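Local coordinates for thymidylate synthase 1 (Bacillus subtilis, PDB 1BKP), which catalyses the reductive methylation of dUMP to dTMP, with 5,10-methylenetetrahydrofolate as methyl donor and reductant, at residues 155-167 with 173-185. Numbering follows the deposited sequence.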
# COMPACT_ATOMS: atom_id res chain seq x y z
N MET A 155 4.92 3.54 -19.70
CA MET A 155 5.91 2.69 -19.05
C MET A 155 6.03 1.35 -19.79
O MET A 155 5.01 0.75 -20.15
CB MET A 155 5.50 2.42 -17.61
CG MET A 155 5.22 3.66 -16.79
SD MET A 155 4.89 3.16 -15.04
CE MET A 155 4.55 4.81 -14.44
N ALA A 156 7.26 0.91 -20.05
CA ALA A 156 7.48 -0.39 -20.75
C ALA A 156 7.02 -1.53 -19.86
O ALA A 156 6.70 -2.61 -20.36
CB ALA A 156 8.97 -0.57 -21.10
N LEU A 157 7.14 -1.33 -18.54
CA LEU A 157 6.62 -2.30 -17.55
C LEU A 157 6.15 -1.50 -16.29
O LEU A 157 6.77 -0.49 -15.96
CB LEU A 157 7.66 -3.31 -17.07
CG LEU A 157 9.15 -2.95 -17.03
CD1 LEU A 157 9.44 -1.46 -16.69
CD2 LEU A 157 9.89 -3.92 -16.09
N THR A 158 5.08 -1.94 -15.64
CA THR A 158 4.61 -1.27 -14.44
C THR A 158 5.33 -1.95 -13.31
O THR A 158 5.40 -3.18 -13.23
CB THR A 158 3.10 -1.40 -14.23
OG1 THR A 158 2.77 -2.79 -14.15
CG2 THR A 158 2.32 -0.67 -15.37
N PRO A 159 5.83 -1.19 -12.35
CA PRO A 159 6.56 -1.72 -11.20
C PRO A 159 5.85 -2.69 -10.27
O PRO A 159 4.65 -2.56 -10.07
CB PRO A 159 6.97 -0.44 -10.43
CG PRO A 159 5.71 0.48 -10.68
CD PRO A 159 5.42 0.21 -12.18
N CYS A 160 6.57 -3.70 -9.80
CA CYS A 160 6.05 -4.62 -8.81
C CYS A 160 6.14 -3.95 -7.43
O CYS A 160 5.14 -3.84 -6.74
CB CYS A 160 6.79 -5.95 -8.74
SG CYS A 160 6.25 -7.12 -10.09
N VAL A 161 7.35 -3.60 -6.98
CA VAL A 161 7.53 -2.97 -5.64
C VAL A 161 7.44 -1.48 -5.98
O VAL A 161 8.41 -0.86 -6.43
CB VAL A 161 8.92 -3.36 -4.98
CG1 VAL A 161 8.98 -2.71 -3.59
CG2 VAL A 161 9.12 -4.93 -4.92
N TYR A 162 6.28 -0.91 -5.75
CA TYR A 162 6.03 0.40 -6.28
C TYR A 162 5.90 1.54 -5.26
O TYR A 162 5.79 2.72 -5.67
CB TYR A 162 4.70 0.31 -7.13
CG TYR A 162 3.36 0.10 -6.35
CD1 TYR A 162 2.95 -1.21 -5.96
CD2 TYR A 162 2.65 1.20 -5.83
CE1 TYR A 162 1.90 -1.40 -5.10
CE2 TYR A 162 1.57 1.02 -4.96
CZ TYR A 162 1.21 -0.31 -4.60
OH TYR A 162 0.14 -0.56 -3.81
N GLU A 163 5.85 1.22 -3.97
CA GLU A 163 5.72 2.33 -2.99
C GLU A 163 6.39 2.05 -1.71
O GLU A 163 6.66 0.85 -1.34
CB GLU A 163 4.20 2.68 -2.72
CG GLU A 163 3.53 1.51 -1.98
CD GLU A 163 2.07 1.83 -1.59
OE1 GLU A 163 1.69 2.98 -1.49
OE2 GLU A 163 1.32 0.91 -1.32
N THR A 164 6.74 3.13 -1.00
CA THR A 164 7.35 2.97 0.33
C THR A 164 6.71 4.02 1.23
O THR A 164 6.22 5.04 0.75
CB THR A 164 8.86 3.25 0.39
OG1 THR A 164 9.15 4.64 0.11
CG2 THR A 164 9.65 2.47 -0.67
N GLN A 165 6.67 3.75 2.52
CA GLN A 165 6.21 4.78 3.51
C GLN A 165 7.27 4.68 4.65
O GLN A 165 7.62 3.60 5.09
CB GLN A 165 4.78 4.53 4.03
CG GLN A 165 4.45 5.68 5.01
CD GLN A 165 2.95 5.76 5.30
OE1 GLN A 165 2.19 5.02 4.82
NE2 GLN A 165 2.56 6.75 6.12
N TRP A 166 7.71 5.81 5.18
CA TRP A 166 8.78 5.79 6.17
C TRP A 166 8.22 6.46 7.43
O TRP A 166 7.36 7.33 7.33
CB TRP A 166 9.96 6.66 5.63
CG TRP A 166 10.56 6.16 4.30
CD1 TRP A 166 10.02 6.32 3.03
CD2 TRP A 166 11.76 5.46 4.14
NE1 TRP A 166 10.83 5.73 2.11
CE2 TRP A 166 11.91 5.18 2.76
CE3 TRP A 166 12.75 5.03 5.03
CZ2 TRP A 166 13.00 4.46 2.25
CZ3 TRP A 166 13.85 4.31 4.53
CH2 TRP A 166 13.95 4.02 3.13
N TYR A 167 8.73 6.06 8.60
CA TYR A 167 8.18 6.66 9.82
C TYR A 167 9.42 6.94 10.71
O TYR A 167 10.32 6.07 10.82
CB TYR A 167 7.33 5.64 10.56
CG TYR A 167 6.29 4.98 9.66
CD1 TYR A 167 6.60 3.86 8.88
CD2 TYR A 167 4.98 5.43 9.64
CE1 TYR A 167 5.64 3.23 8.12
CE2 TYR A 167 4.00 4.78 8.89
CZ TYR A 167 4.36 3.69 8.14
OH TYR A 167 3.39 3.01 7.45
N LEU A 173 14.20 4.96 12.31
CA LEU A 173 13.62 5.03 10.99
C LEU A 173 13.01 3.65 10.57
O LEU A 173 13.75 2.67 10.36
CB LEU A 173 14.71 5.40 10.00
CG LEU A 173 14.27 5.72 8.56
CD1 LEU A 173 13.22 6.84 8.50
CD2 LEU A 173 15.52 6.17 7.68
N HIS A 174 11.68 3.58 10.52
CA HIS A 174 10.94 2.35 10.13
C HIS A 174 10.60 2.50 8.64
O HIS A 174 10.31 3.63 8.15
CB HIS A 174 9.65 2.25 10.97
CG HIS A 174 9.90 2.35 12.44
ND1 HIS A 174 9.88 1.26 13.31
CD2 HIS A 174 10.10 3.45 13.23
CE1 HIS A 174 10.06 1.69 14.56
NE2 HIS A 174 10.19 3.00 14.55
N LEU A 175 10.56 1.34 7.91
CA LEU A 175 10.31 1.39 6.49
C LEU A 175 9.21 0.39 6.22
O LEU A 175 9.29 -0.75 6.72
CB LEU A 175 11.56 0.96 5.65
CG LEU A 175 11.30 0.64 4.15
CD1 LEU A 175 10.70 1.93 3.49
CD2 LEU A 175 12.60 0.24 3.44
N GLU A 176 8.18 0.82 5.46
CA GLU A 176 7.13 -0.12 5.06
C GLU A 176 7.10 -0.09 3.52
O GLU A 176 6.98 0.97 2.92
CB GLU A 176 5.77 0.31 5.65
CG GLU A 176 4.68 -0.67 5.31
CD GLU A 176 3.45 -0.62 6.21
OE1 GLU A 176 3.22 0.43 6.84
OE2 GLU A 176 2.71 -1.62 6.27
N VAL A 177 7.10 -1.24 2.87
CA VAL A 177 7.13 -1.28 1.42
C VAL A 177 5.95 -2.12 0.92
O VAL A 177 5.51 -3.01 1.61
CB VAL A 177 8.49 -2.04 1.05
CG1 VAL A 177 8.64 -2.35 -0.36
CG2 VAL A 177 9.69 -1.22 1.52
N ARG A 178 5.49 -1.90 -0.31
CA ARG A 178 4.44 -2.78 -0.84
C ARG A 178 4.71 -3.18 -2.26
O ARG A 178 5.04 -2.31 -3.09
CB ARG A 178 3.02 -2.17 -0.82
CG ARG A 178 1.90 -3.25 -1.15
CD ARG A 178 0.53 -2.69 -0.81
NE ARG A 178 -0.46 -3.72 -1.07
CZ ARG A 178 -1.04 -3.96 -2.22
NH1 ARG A 178 -0.97 -3.08 -3.21
NH2 ARG A 178 -1.88 -4.98 -2.31
N ALA A 179 4.54 -4.46 -2.53
CA ALA A 179 4.57 -4.99 -3.89
C ALA A 179 3.10 -5.35 -4.22
O ALA A 179 2.43 -6.07 -3.47
CB ALA A 179 5.38 -6.27 -3.96
N ARG A 180 2.68 -4.97 -5.43
CA ARG A 180 1.33 -5.31 -5.88
C ARG A 180 1.22 -6.77 -6.18
O ARG A 180 0.17 -7.40 -6.07
CB ARG A 180 1.04 -4.51 -7.19
CG ARG A 180 2.03 -4.63 -8.28
CD ARG A 180 1.41 -4.15 -9.56
NE ARG A 180 2.37 -4.28 -10.66
CZ ARG A 180 2.37 -5.25 -11.55
NH1 ARG A 180 1.54 -6.27 -11.41
NH2 ARG A 180 3.27 -5.24 -12.52
N SER A 181 2.37 -7.33 -6.54
CA SER A 181 2.40 -8.73 -6.93
C SER A 181 3.84 -9.24 -6.69
O SER A 181 4.74 -8.43 -6.77
CB SER A 181 2.16 -8.82 -8.47
OG SER A 181 2.11 -10.19 -8.71
N ASN A 182 4.04 -10.52 -6.39
CA ASN A 182 5.46 -11.00 -6.31
C ASN A 182 5.48 -12.46 -6.66
O ASN A 182 4.69 -13.28 -6.10
CB ASN A 182 5.96 -10.89 -4.87
CG ASN A 182 7.28 -10.07 -4.67
OD1 ASN A 182 7.80 -10.15 -3.61
ND2 ASN A 182 7.76 -9.29 -5.64
N ASP A 183 6.38 -12.85 -7.56
CA ASP A 183 6.61 -14.27 -7.86
C ASP A 183 7.41 -14.64 -6.60
O ASP A 183 8.55 -14.13 -6.41
CB ASP A 183 7.51 -14.32 -9.11
CG ASP A 183 8.05 -15.71 -9.40
OD1 ASP A 183 8.08 -16.58 -8.52
OD2 ASP A 183 8.35 -15.95 -10.57
N MET A 184 6.81 -15.46 -5.72
CA MET A 184 7.45 -15.82 -4.47
C MET A 184 8.73 -16.60 -4.56
O MET A 184 9.55 -16.51 -3.65
CB MET A 184 6.48 -16.55 -3.54
CG MET A 184 5.27 -15.62 -3.19
SD MET A 184 5.78 -14.09 -2.38
CE MET A 184 6.26 -14.73 -0.82
N ALA A 185 8.90 -17.36 -5.65
CA ALA A 185 10.10 -18.18 -5.81
C ALA A 185 11.27 -17.38 -6.26
O ALA A 185 12.31 -17.51 -5.70
CB ALA A 185 9.85 -19.33 -6.85
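Strands 161-167 and 173-179 form the arms of an antiparallel beta hairpin, their short axes 4.7 Å apart. Tyr167 with His174 and Gln165 with Glu176 are hydrogen-bonded pairs; a beta bulge between Val161 and Glu163 then shifts the register, with Tyr162 N and Glu163 O bonding to Arg178 O and N. On the face of Trp166 and Leu175, methyl CD1 of Leu175 sits over the indole, 3.6 Å from its six-membered ring centroid, a CH-pi contact suited to a branched aliphatic. Farther along, Val161 CG1 and Val177 CG1 meet tightly at 3.3 Å. The other face is polar: Tyr167 OH donates to Glu176 OE1 (2.7 Å), while Glu176 OE2 bonds Ser44 OG of the second subunit. The extended Arg178 sends NH1 to Tyr162 OH, phenol ring and guanidinium nearly perpendicular (79°). At the corner where the chain turns, Arg180 N bonds Cys160 O (3.0 Å). Arg180 CG lies between backbone N and carbonyl carbon (chi1 53°), and the extended chain carries the guanidinium back to the catalytic cysteine's loop: NE bonds Pro159 O (2.9 Å), NH2 bonds Thr158 O (3.0 Å), both above the carbonyl planes, and Cys160 SG lies over one face. A leucine in place of this arginine would probably leave those two carbonyls without these donors, the loop tied through backbone Arg180 N alone among these bonds. Arg180 is also predicted to bind dUMP, in a site shared with Arg140 and Arg141 of the second subunit. At the dimer interface Arg178 and Glu176 form reciprocal salt bridges with Glu176 and Arg178 of that subunit, and Tyr162 and Glu163 likewise exchange hydrogen bonds. The apolar face packs on helices 188-206 and 125-135; strands 143-145 and 209-223 flank the hairpin.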